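Local structure of ribonucleoside-diphosphate reductase, alpha chain (Actinobacillus ureae ATCC 25976, 6DQX) at residues Gly190-Asp193 and Glu194-Ile198; Val212-Gly215 and His216-Glu220; Asn360-Ala363 and Phe364-Gln368; Asp112-His115 and Glu116-Val119. The protein probably reduces ribonucleoside diphosphates to deoxyribonucleotides as the catalytic alpha subunit of a class Id ribonucleotide reductase. All blocks are in the same frame, centred on the assembly; numbering follows the deposited sequence.

Contact 1 of 4, residues Gly190-Asp193 and Glu194-Ile198; sequences GDID and EWLDI. With EDO (1,2-ethanediol), chain I.
Asp191 and Glu194 bring two carboxylates side by side, OD1 of Asp191 lying 3.8 Å from OE1 of Glu194, with their planes turned 70° apart. One water donates to Asp191 OD1 (2.6 Å) and to Glu194 OE1, which would be expected to ease the approach of the like charges. Arg144 probably offsets the charge further: its backbone N bonds to Asp191 OD1 and its guanidinium forms a salt bridge with Glu194 OE2, while Ser157 binds Asp191 OD2.

The backbone bonds centre on Asp191 O, which accepts from Trp195 N at 3.3 Å and, weakly, from Glu194 N. One step on, Leu196 N reaches Ile192 O at 3.0 Å.

Trp195 has CG anti to its carbonyl carbon (chi1 -75°), which leaves an indole edge beside Asp191 O, 3.3 Å from CD1 and in the ring plane. Its NE1 bonds to Ser157 OG, so one serine ties both Asp191 and the indole. Ile192 and Leu196 meet loosely and both pack on Leu232 of helix 227-243.

The short helix beginning at Ile192 runs into a type I beta turn from Trp195 to Ile198. It belongs to the beta-alpha-beta crossover between parallel strands 181-186 and 209-213 of the barrel domain.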
loop_
_atom_site.group_PDB
_atom_site.type_symbol
_atom_site.label_atom_id
_atom_site.label_comp_id
_atom_site.label_asym_id
_atom_site.label_seq_id
_atom_site.Cartn_x
_atom_site.Cartn_y
_atom_site.Cartn_z
ATOM N N GLY A 190 -11.738 14.958 13.498
ATOM C CA GLY A 190 -11.104 16.145 12.939
ATOM C C GLY A 190 -11.111 16.232 11.439
ATOM O O GLY A 190 -11.191 17.339 10.902
ATOM N N ASP A 191 -11.051 15.089 10.745
ATOM C CA ASP A 191 -10.926 15.054 9.294
ATOM C C ASP A 191 -12.244 14.855 8.534
ATOM O O ASP A 191 -12.223 14.634 7.326
ATOM C CB ASP A 191 -9.935 13.964 8.860
ATOM C CG ASP A 191 -8.564 14.100 9.501
ATOM O OD1 ASP A 191 -8.097 15.240 9.745
ATOM O OD2 ASP A 191 -7.943 13.039 9.766
ATOM N N ILE A 192 -13.380 14.953 9.220
ATOM C CA ILE A 192 -14.672 14.668 8.605
ATOM C C ILE A 192 -14.918 15.456 7.301
ATOM O O ILE A 192 -15.398 14.902 6.322
ATOM C CB ILE A 192 -15.836 14.824 9.634
ATOM C CG1 ILE A 192 -17.159 14.256 9.081
ATOM C CG2 ILE A 192 -16.062 16.267 10.067
ATOM C CD1 ILE A 192 -17.092 12.828 8.584
ATOM N N ASP A 193 -14.551 16.738 7.283
ATOM C CA ASP A 193 -14.715 17.556 6.056
ATOM C C ASP A 193 -13.948 16.993 4.859
ATOM O O ASP A 193 -14.448 17.052 3.733
ATOM C CB ASP A 193 -14.307 19.022 6.294
ATOM C CG ASP A 193 -15.269 19.769 7.206
ATOM O OD1 ASP A 193 -16.486 19.483 7.169
ATOM O OD2 ASP A 193 -14.807 20.673 7.957
ATOM N N GLU A 194 -12.759 16.423 5.084
ATOM C CA GLU A 194 -12.018 15.823 3.977
ATOM C C GLU A 194 -12.718 14.573 3.443
ATOM O O GLU A 194 -12.765 14.356 2.253
ATOM C CB GLU A 194 -10.585 15.465 4.364
ATOM C CG GLU A 194 -9.706 16.657 4.706
ATOM C CD GLU A 194 -8.276 16.230 4.942
ATOM O OE1 GLU A 194 -7.804 16.299 6.108
ATOM O OE2 GLU A 194 -7.643 15.772 3.974
ATOM N N TRP A 195 -13.223 13.736 4.346
ATOM C CA TRP A 195 -13.935 12.512 3.941
ATOM C C TRP A 195 -15.233 12.818 3.180
ATOM O O TRP A 195 -15.560 12.126 2.234
ATOM C CB TRP A 195 -14.245 11.654 5.164
ATOM C CG TRP A 195 -13.059 10.939 5.719
ATOM C CD1 TRP A 195 -12.048 11.476 6.469
ATOM C CD2 TRP A 195 -12.757 9.552 5.577
ATOM N NE1 TRP A 195 -11.146 10.500 6.823
ATOM C CE2 TRP A 195 -11.549 9.308 6.285
ATOM C CE3 TRP A 195 -13.384 8.483 4.924
ATOM C CZ2 TRP A 195 -10.956 8.043 6.348
ATOM C CZ3 TRP A 195 -12.795 7.213 5.000
ATOM C CH2 TRP A 195 -11.582 7.012 5.685
ATOM N N LEU A 196 -15.937 13.876 3.568
ATOM C CA LEU A 196 -17.190 14.269 2.886
ATOM C C LEU A 196 -17.055 14.703 1.414
ATOM O O LEU A 196 -18.073 14.809 0.724
ATOM C CB LEU A 196 -17.954 15.327 3.699
ATOM C CG LEU A 196 -18.641 14.849 4.980
ATOM C CD1 LEU A 196 -19.393 15.988 5.640
ATOM C CD2 LEU A 196 -19.598 13.689 4.721
ATOM N N ASP A 197 -15.825 14.924 0.927
ATOM C CA ASP A 197 -15.568 15.176 -0.501
ATOM C C ASP A 197 -15.091 13.959 -1.284
ATOM O O ASP A 197 -14.789 14.067 -2.458
ATOM C CB ASP A 197 -14.594 16.366 -0.664
ATOM C CG ASP A 197 -15.226 17.687 -0.262
ATOM O OD1 ASP A 197 -16.463 17.801 -0.270
ATOM O OD2 ASP A 197 -14.485 18.611 0.090
ATOM N N ILE A 198 -15.051 12.778 -0.653
ATOM C CA ILE A 198 -14.779 11.542 -1.366
ATOM C C ILE A 198 -15.743 11.404 -2.564
ATOM O O ILE A 198 -16.902 11.734 -2.433
ATOM C CB ILE A 198 -14.903 10.322 -0.403
ATOM C CG1 ILE A 198 -13.637 10.231 0.458
ATOM C CG2 ILE A 198 -15.135 9.034 -1.172
ATOM C CD1 ILE A 198 -13.634 9.147 1.524
HETATM C C1 EDO I . -11.351 18.705 0.095
HETATM O O1 EDO I . -12.056 18.512 1.329
HETATM C C2 EDO I . -10.576 20.005 0.197
HETATM O O2 EDO I . -9.445 19.749 1.036
HETATM O O HOH W 1 -8.535 17.319 8.252
#

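Contact 2 of 4, residues Val212-Gly215 and His216-Glu220; sequences VCVG and HDWLE. With EDO (1,2-ethanediol), chain G.
Val214 and Leu219 meet at about a right angle, with CG1 of Val214 set against the branch point of Leu219, 3.5 Å from its CG. Val214 holds CG1 anti to the backbone N (chi1 -178°), which puts that methyl against the Leu219 side chain. The same methyl also comes within 4.3 Å of Trp218 CE3, approaching the indole obliquely.

The backbone closes the turn through Leu219 N and Gly215 O, a bond of 3.2 Å that is nearly straight at the hydrogen (166°) and tilted from the carbonyl plane. Gly215 is the N-cap and has no side chain to do the capping; Asp252 OD2 instead accepts from His216 N.

One turn along the helix surface, Glu220 CG sits 3.6 Å above one face of the His216 ring, near its rim, and the ring's ND1 is held by Glu543 of helix 532-544. Trp218 NE1 makes a weak bond of 3.1 Å to O1 of an ethanediol, which Ile187 O and Tyr228 OH also bind, while Trp233 of helix 227-243 packs on both Trp218 and Leu219.

The joint between strand 209-213 and its helix is therefore apolar on the inside. At the helix start, the carboxylate of Asp252 is placed where it would be expected to interact favourably with the helix dipole.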
loop_
_atom_site.group_PDB
_atom_site.type_symbol
_atom_site.label_atom_id
_atom_site.label_comp_id
_atom_site.label_asym_id
_atom_site.label_seq_id
_atom_site.Cartn_x
_atom_site.Cartn_y
_atom_site.Cartn_z
ATOM N N VAL A 212 -20.032 6.866 7.649
ATOM C CA VAL A 212 -19.847 7.819 8.722
ATOM C C VAL A 212 -20.519 7.321 9.993
ATOM O O VAL A 212 -21.717 6.957 9.991
ATOM C CB VAL A 212 -20.369 9.209 8.325
ATOM C CG1 VAL A 212 -20.301 10.152 9.520
ATOM C CG2 VAL A 212 -19.536 9.756 7.163
ATOM N N CYS A 213 -19.747 7.280 11.063
ATOM C CA CYS A 213 -20.245 6.826 12.355
ATOM C C CYS A 213 -20.822 7.982 13.152
ATOM O O CYS A 213 -20.118 8.924 13.497
ATOM C CB CYS A 213 -19.157 6.081 13.138
ATOM S SG CYS A 213 -18.164 4.993 12.108
ATOM N N VAL A 214 -22.121 7.902 13.439
ATOM C CA VAL A 214 -22.882 9.009 14.006
ATOM C C VAL A 214 -23.513 8.596 15.321
ATOM O O VAL A 214 -24.341 7.661 15.336
ATOM C CB VAL A 214 -24.032 9.416 13.044
ATOM C CG1 VAL A 214 -24.808 10.600 13.615
ATOM C CG2 VAL A 214 -23.493 9.726 11.666
ATOM N N GLY A 215 -23.122 9.271 16.406
ATOM C CA GLY A 215 -23.581 8.979 17.757
ATOM C C GLY A 215 -24.903 9.645 18.123
ATOM O O GLY A 215 -25.327 10.625 17.500
ATOM N N HIS A 216 -25.536 9.112 19.160
ATOM C CA HIS A 216 -26.803 9.628 19.669
ATOM C C HIS A 216 -26.645 11.069 20.188
ATOM O O HIS A 216 -27.361 11.962 19.743
ATOM C CB HIS A 216 -27.322 8.712 20.796
ATOM C CG HIS A 216 -28.575 9.206 21.460
ATOM N ND1 HIS A 216 -29.815 9.124 20.865
ATOM C CD2 HIS A 216 -28.772 9.782 22.672
ATOM C CE1 HIS A 216 -30.725 9.632 21.682
ATOM N NE2 HIS A 216 -30.118 10.039 22.782
ATOM N N ASP A 217 -25.675 11.287 21.072
ATOM C CA ASP A 217 -25.475 12.616 21.691
ATOM C C ASP A 217 -25.149 13.690 20.639
ATOM O O ASP A 217 -25.648 14.807 20.732
ATOM C CB ASP A 217 -24.393 12.573 22.780
ATOM C CG ASP A 217 -24.808 11.786 23.995
ATOM O OD1 ASP A 217 -26.022 11.608 24.226
ATOM O OD2 ASP A 217 -23.911 11.354 24.756
ATOM N N TRP A 218 -24.340 13.339 19.633
ATOM C CA TRP A 218 -24.036 14.230 18.511
ATOM C C TRP A 218 -25.316 14.655 17.786
ATOM O O TRP A 218 -25.537 15.856 17.533
ATOM C CB TRP A 218 -23.043 13.581 17.517
ATOM C CG TRP A 218 -22.476 14.559 16.529
ATOM C CD1 TRP A 218 -21.295 15.214 16.636
ATOM C CD2 TRP A 218 -23.070 14.999 15.305
ATOM N NE1 TRP A 218 -21.111 16.041 15.563
ATOM C CE2 TRP A 218 -22.191 15.931 14.728
ATOM C CE3 TRP A 218 -24.268 14.701 14.642
ATOM C CZ2 TRP A 218 -22.463 16.566 13.514
ATOM C CZ3 TRP A 218 -24.545 15.331 13.445
ATOM C CH2 TRP A 218 -23.635 16.255 12.884
ATOM N N LEU A 219 -26.155 13.682 17.435
ATOM C CA LEU A 219 -27.427 13.987 16.782
ATOM C C LEU A 219 -28.383 14.777 17.661
ATOM O O LEU A 219 -29.095 15.631 17.130
ATOM C CB LEU A 219 -28.141 12.732 16.285
ATOM C CG LEU A 219 -27.674 12.160 14.968
ATOM C CD1 LEU A 219 -28.325 10.785 14.812
ATOM C CD2 LEU A 219 -28.001 13.056 13.785
ATOM N N GLU A 220 -28.412 14.515 18.968
ATOM C CA GLU A 220 -29.261 15.320 19.875
ATOM C C GLU A 220 -28.790 16.784 19.975
ATOM O O GLU A 220 -29.616 17.702 20.066
ATOM C CB GLU A 220 -29.358 14.701 21.267
ATOM C CG GLU A 220 -30.197 13.418 21.319
ATOM C CD GLU A 220 -31.657 13.626 20.931
ATOM O OE1 GLU A 220 -32.265 14.631 21.371
ATOM O OE2 GLU A 220 -32.196 12.786 20.173
HETATM C C1 EDO G . -18.473 18.222 15.200
HETATM O O1 EDO G . -18.634 17.645 16.496
HETATM C C2 EDO G . -17.753 17.173 14.365
HETATM O O2 EDO G . -17.258 17.473 13.047
#

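Contact 3 of 4, residues Asn360-Ala363 and Phe364-Gln368; sequences NNIA and FDSFQ
A single hydroxyl, that of Ser366, works in both directions here: it donates to Ala363 O at 2.8 Å and accepts from Ala369 N to cap helix 367-395. With chi1 at 69°, OG lies between the backbone N and the carbonyl carbon of its own residue. From there it meets the Ala363 carbonyl at a C=O...O angle of 146°, tilted 17° from the carbonyl plane.

The chain bends between these partners at Phe364 and Asp365, where a weak bond of 3.2 Å links Ser366 N to Phe364 O. Ile362 backs the cap with carbon: its CG2 is 3.4 Å from Ser366 OG and 4.1 Å from Gln368 CB. The other branch, CG1, comes 4.0 Å from Gln368 OE1 as the two side chains pass at a slant.

Phe364 points away from this turn, its ring meeting His354 edge-to-face and packing on Val505 of helix 502-513. Upstream, Asn361 has positive phi and is the C-prime residue of a Schellman motif ending helix 353-359.

One helix thus stops and another starts within a few residues. Using both the proton and the oxygen of its hydroxyl, Ser366 fixes the bend to the new helix's first turn, which probably holds its rotation about chi1.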
loop_
_atom_site.group_PDB
_atom_site.type_symbol
_atom_site.label_atom_id
_atom_site.label_comp_id
_atom_site.label_asym_id
_atom_site.label_seq_id
_atom_site.Cartn_x
_atom_site.Cartn_y
_atom_site.Cartn_z
ATOM N N ASN A 360 -48.898 -14.172 -0.808
ATOM C CA ASN A 360 -50.042 -14.126 0.119
ATOM C C ASN A 360 -50.980 -12.951 -0.072
ATOM O O ASN A 360 -51.860 -12.722 0.762
ATOM C CB ASN A 360 -49.506 -14.178 1.555
ATOM C CG ASN A 360 -48.985 -15.543 1.898
ATOM O OD1 ASN A 360 -49.759 -16.408 2.318
ATOM N ND2 ASN A 360 -47.679 -15.775 1.687
ATOM N N ASN A 361 -50.833 -12.243 -1.184
ATOM C CA ASN A 361 -51.627 -11.084 -1.508
ATOM C C ASN A 361 -51.618 -10.013 -0.410
ATOM O O ASN A 361 -52.638 -9.423 -0.072
ATOM C CB ASN A 361 -53.057 -11.520 -1.849
ATOM C CG ASN A 361 -53.790 -10.470 -2.641
ATOM O OD1 ASN A 361 -53.221 -9.870 -3.551
ATOM N ND2 ASN A 361 -55.058 -10.242 -2.311
ATOM N N ILE A 362 -50.434 -9.757 0.134
ATOM C CA ILE A 362 -50.244 -8.772 1.203
ATOM C C ILE A 362 -49.427 -7.640 0.629
ATOM O O ILE A 362 -48.372 -7.881 0.009
ATOM C CB ILE A 362 -49.491 -9.365 2.417
ATOM C CG1 ILE A 362 -50.290 -10.510 3.051
ATOM C CG2 ILE A 362 -49.164 -8.285 3.435
ATOM C CD1 ILE A 362 -49.538 -11.398 4.029
ATOM N N ALA A 363 -49.889 -6.413 0.864
ATOM C CA ALA A 363 -49.152 -5.224 0.462
ATOM C C ALA A 363 -47.933 -5.016 1.364
ATOM O O ALA A 363 -47.984 -5.237 2.587
ATOM C CB ALA A 363 -50.048 -4.010 0.505
ATOM N N PHE A 364 -46.827 -4.571 0.780
ATOM C CA PHE A 364 -45.596 -4.391 1.554
ATOM C C PHE A 364 -45.797 -3.507 2.779
ATOM O O PHE A 364 -45.440 -3.891 3.896
ATOM C CB PHE A 364 -44.503 -3.792 0.658
ATOM C CG PHE A 364 -43.155 -3.677 1.324
ATOM C CD1 PHE A 364 -42.833 -2.577 2.110
ATOM C CD2 PHE A 364 -42.205 -4.681 1.152
ATOM C CE1 PHE A 364 -41.586 -2.484 2.712
ATOM C CE2 PHE A 364 -40.954 -4.592 1.764
ATOM C CZ PHE A 364 -40.657 -3.502 2.537
ATOM N N ASP A 365 -46.366 -2.325 2.561
ATOM C CA ASP A 365 -46.643 -1.371 3.633
ATOM C C ASP A 365 -48.039 -1.658 4.198
ATOM O O ASP A 365 -49.002 -1.035 3.780
ATOM C CB ASP A 365 -46.586 0.057 3.079
ATOM C CG ASP A 365 -46.912 1.137 4.115
ATOM O OD1 ASP A 365 -46.885 0.862 5.328
ATOM O OD2 ASP A 365 -47.198 2.278 3.688
ATOM N N SER A 366 -48.128 -2.609 5.123
ATOM C CA SER A 366 -49.410 -2.954 5.745
ATOM C C SER A 366 -49.247 -3.528 7.151
ATOM O O SER A 366 -48.201 -4.048 7.506
ATOM C CB SER A 366 -50.173 -3.951 4.869
ATOM O OG SER A 366 -49.561 -5.215 4.840
ATOM N N PHE A 367 -50.325 -3.481 7.934
ATOM C CA PHE A 367 -50.347 -4.125 9.233
ATOM C C PHE A 367 -50.101 -5.624 9.123
ATOM O O PHE A 367 -49.357 -6.185 9.926
ATOM C CB PHE A 367 -51.709 -3.838 9.879
ATOM C CG PHE A 367 -51.873 -4.417 11.246
ATOM C CD1 PHE A 367 -51.371 -3.749 12.344
ATOM C CD2 PHE A 367 -52.506 -5.624 11.429
ATOM C CE1 PHE A 367 -51.512 -4.284 13.616
ATOM C CE2 PHE A 367 -52.676 -6.154 12.693
ATOM C CZ PHE A 367 -52.187 -5.473 13.788
ATOM N N GLN A 368 -50.707 -6.290 8.138
ATOM C CA GLN A 368 -50.508 -7.729 7.961
ATOM C C GLN A 368 -49.038 -8.071 7.642
ATOM O O GLN A 368 -48.512 -9.074 8.150
ATOM C CB GLN A 368 -51.423 -8.320 6.898
ATOM C CG GLN A 368 -52.871 -8.447 7.355
ATOM C CD GLN A 368 -53.821 -8.859 6.233
ATOM O OE1 GLN A 368 -53.426 -8.972 5.058
ATOM N NE2 GLN A 368 -55.079 -9.129 6.597
#

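Contact 4 of 4, residues Asp112-His115 and Glu116-Val119; sequences DSIH and EIMV. With EDO (1,2-ethanediol), chain H.
This is the N-terminal cap of helix 114-130, the helix of the beta-alpha-beta unit between strands 105-109 and 134-137, with Ser113 as the N-cap residue. Ser113 OG accepts from Glu116 N at 3.0 Å, a nearly straight bond of 161°, and donates to OE1 of the same glutamate at 2.7 Å. That second bond arrives from above the carboxylate plane, 40° out of it. The carboxylate thus accepts from the serine hydroxyl, whereas in the classic capping box the side chain at this position accepts from the N-cap backbone N. A carboxylate at this end of a helix would be expected to be favoured by the helix dipole.

Regular helical bonds follow, from Ile117 N to Ser113 O, Met118 N to Ile114 O and Val119 N to His115 O.

On one flank Ile114 and Met118 lie side by side and point the same way, CG2 of the isoleucine 4.0 Å from CE of the methionine. Leu163 of helix 156-170 packs on Met118, and Phe160 on Ile114. The second subunit also reaches this turn: its Lys129, Ile171, Pro331 and Phe332 pack on Ile114, Met118, His115 and Val119, in that order.

Just before the cap, Asp112 forms a salt bridge through OD2 with Arg142, while an ethanediol O2 donates to its OD1 at 2.9 Å. His115 has CG anti to the backbone N (chi1 169°), which brings its imidazole to Val119. A turn apart on the helix, these two side chains pass obliquely, NE2 of His115 3.8 Å from CG2 of Val119.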
loop_
_atom_site.group_PDB
_atom_site.type_symbol
_atom_site.label_atom_id
_atom_site.label_comp_id
_atom_site.label_asym_id
_atom_site.label_seq_id
_atom_site.Cartn_x
_atom_site.Cartn_y
_atom_site.Cartn_z
ATOM N N ASP A 112 -3.307 3.753 15.510
ATOM C CA ASP A 112 -2.704 5.048 15.187
ATOM C C ASP A 112 -1.167 4.952 15.079
ATOM O O ASP A 112 -0.432 5.585 15.855
ATOM C CB ASP A 112 -3.104 6.055 16.275
ATOM C CG ASP A 112 -2.742 7.488 15.936
ATOM O OD1 ASP A 112 -2.803 7.915 14.753
ATOM O OD2 ASP A 112 -2.428 8.216 16.894
ATOM N N SER A 113 -0.676 4.167 14.130
ATOM C CA SER A 113 0.778 3.994 13.927
ATOM C C SER A 113 1.021 3.513 12.518
ATOM O O SER A 113 0.194 2.794 11.949
ATOM C CB SER A 113 1.389 2.991 14.941
ATOM O OG SER A 113 1.102 1.623 14.628
ATOM N N ILE A 114 2.187 3.851 11.953
ATOM C CA ILE A 114 2.522 3.321 10.641
ATOM C C ILE A 114 2.548 1.794 10.650
ATOM O O ILE A 114 2.109 1.168 9.708
ATOM C CB ILE A 114 3.865 3.895 10.074
ATOM C CG1 ILE A 114 3.809 5.430 9.979
ATOM C CG2 ILE A 114 4.136 3.319 8.693
ATOM C CD1 ILE A 114 2.768 6.022 9.043
ATOM N N HIS A 115 3.079 1.184 11.700
ATOM C CA HIS A 115 3.106 -0.266 11.769
ATOM C C HIS A 115 1.706 -0.857 11.568
ATOM O O HIS A 115 1.511 -1.748 10.744
ATOM C CB HIS A 115 3.689 -0.705 13.102
ATOM C CG HIS A 115 3.530 -2.162 13.390
ATOM N ND1 HIS A 115 3.154 -2.625 14.632
ATOM C CD2 HIS A 115 3.680 -3.254 12.609
ATOM C CE1 HIS A 115 3.086 -3.945 14.602
ATOM N NE2 HIS A 115 3.398 -4.353 13.386
ATOM N N GLU A 116 0.746 -0.333 12.318
ATOM C CA GLU A 116 -0.629 -0.852 12.289
ATOM C C GLU A 116 -1.341 -0.494 10.981
ATOM O O GLU A 116 -2.152 -1.281 10.482
ATOM C CB GLU A 116 -1.410 -0.380 13.529
ATOM C CG GLU A 116 -0.855 -0.987 14.814
ATOM C CD GLU A 116 -1.158 -0.215 16.080
ATOM O OE1 GLU A 116 -1.067 1.039 16.120
ATOM O OE2 GLU A 116 -1.444 -0.892 17.085
ATOM N N ILE A 117 -1.002 0.661 10.400
ATOM C CA ILE A 117 -1.471 1.011 9.061
ATOM C C ILE A 117 -0.942 0.019 8.022
ATOM O O ILE A 117 -1.699 -0.408 7.151
ATOM C CB ILE A 117 -1.176 2.496 8.722
ATOM C CG1 ILE A 117 -2.043 3.404 9.607
ATOM C CG2 ILE A 117 -1.422 2.831 7.261
ATOM C CD1 ILE A 117 -1.481 4.798 9.766
ATOM N N MET A 118 0.341 -0.376 8.103
ATOM C CA MET A 118 0.852 -1.371 7.156
ATOM C C MET A 118 0.273 -2.775 7.347
ATOM O O MET A 118 0.062 -3.503 6.361
ATOM C CB MET A 118 2.387 -1.443 7.173
ATOM C CG MET A 118 3.092 -0.181 6.708
ATOM S SD MET A 118 2.446 0.606 5.220
ATOM C CE MET A 118 1.645 1.974 5.914
ATOM N N VAL A 119 0.006 -3.157 8.587
ATOM C CA VAL A 119 -0.668 -4.436 8.862
ATOM C C VAL A 119 -2.018 -4.491 8.119
ATOM O O VAL A 119 -2.299 -5.445 7.397
ATOM C CB VAL A 119 -0.887 -4.671 10.369
ATOM C CG1 VAL A 119 -1.866 -5.816 10.615
ATOM C CG2 VAL A 119 0.443 -4.946 11.084
HETATM C C1 EDO H . 1.168 8.262 11.945
HETATM O O1 EDO H . 1.559 8.557 13.287
HETATM C C2 EDO H . -0.257 7.733 11.979
HETATM O O2 EDO H . -1.135 8.734 12.512
#

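Overall arrangement
Contacts 1, 2 and 4 sit in the first part of the barrel-domain sequence; contact 3, in a later part, lies far off, its centre about 51 Å from that of contact 4 and on the opposite side of the chain's centre. Contacts 1 and 2 touch, Ile192 CD1 packing on Val212 CG2 at 4.2 Å, and both lean on helix 227-243. All four are partly buried helix starts. Contact 1 is the most buried; contact 4 has few buried residues but none exposed, and alone meets the second subunit. Contacts 3 and 4 are capped by a serine hydroxyl of their own, contact 2 has a glycine and borrows a carboxylate, and contact 1 has an aspartate bound elsewhere.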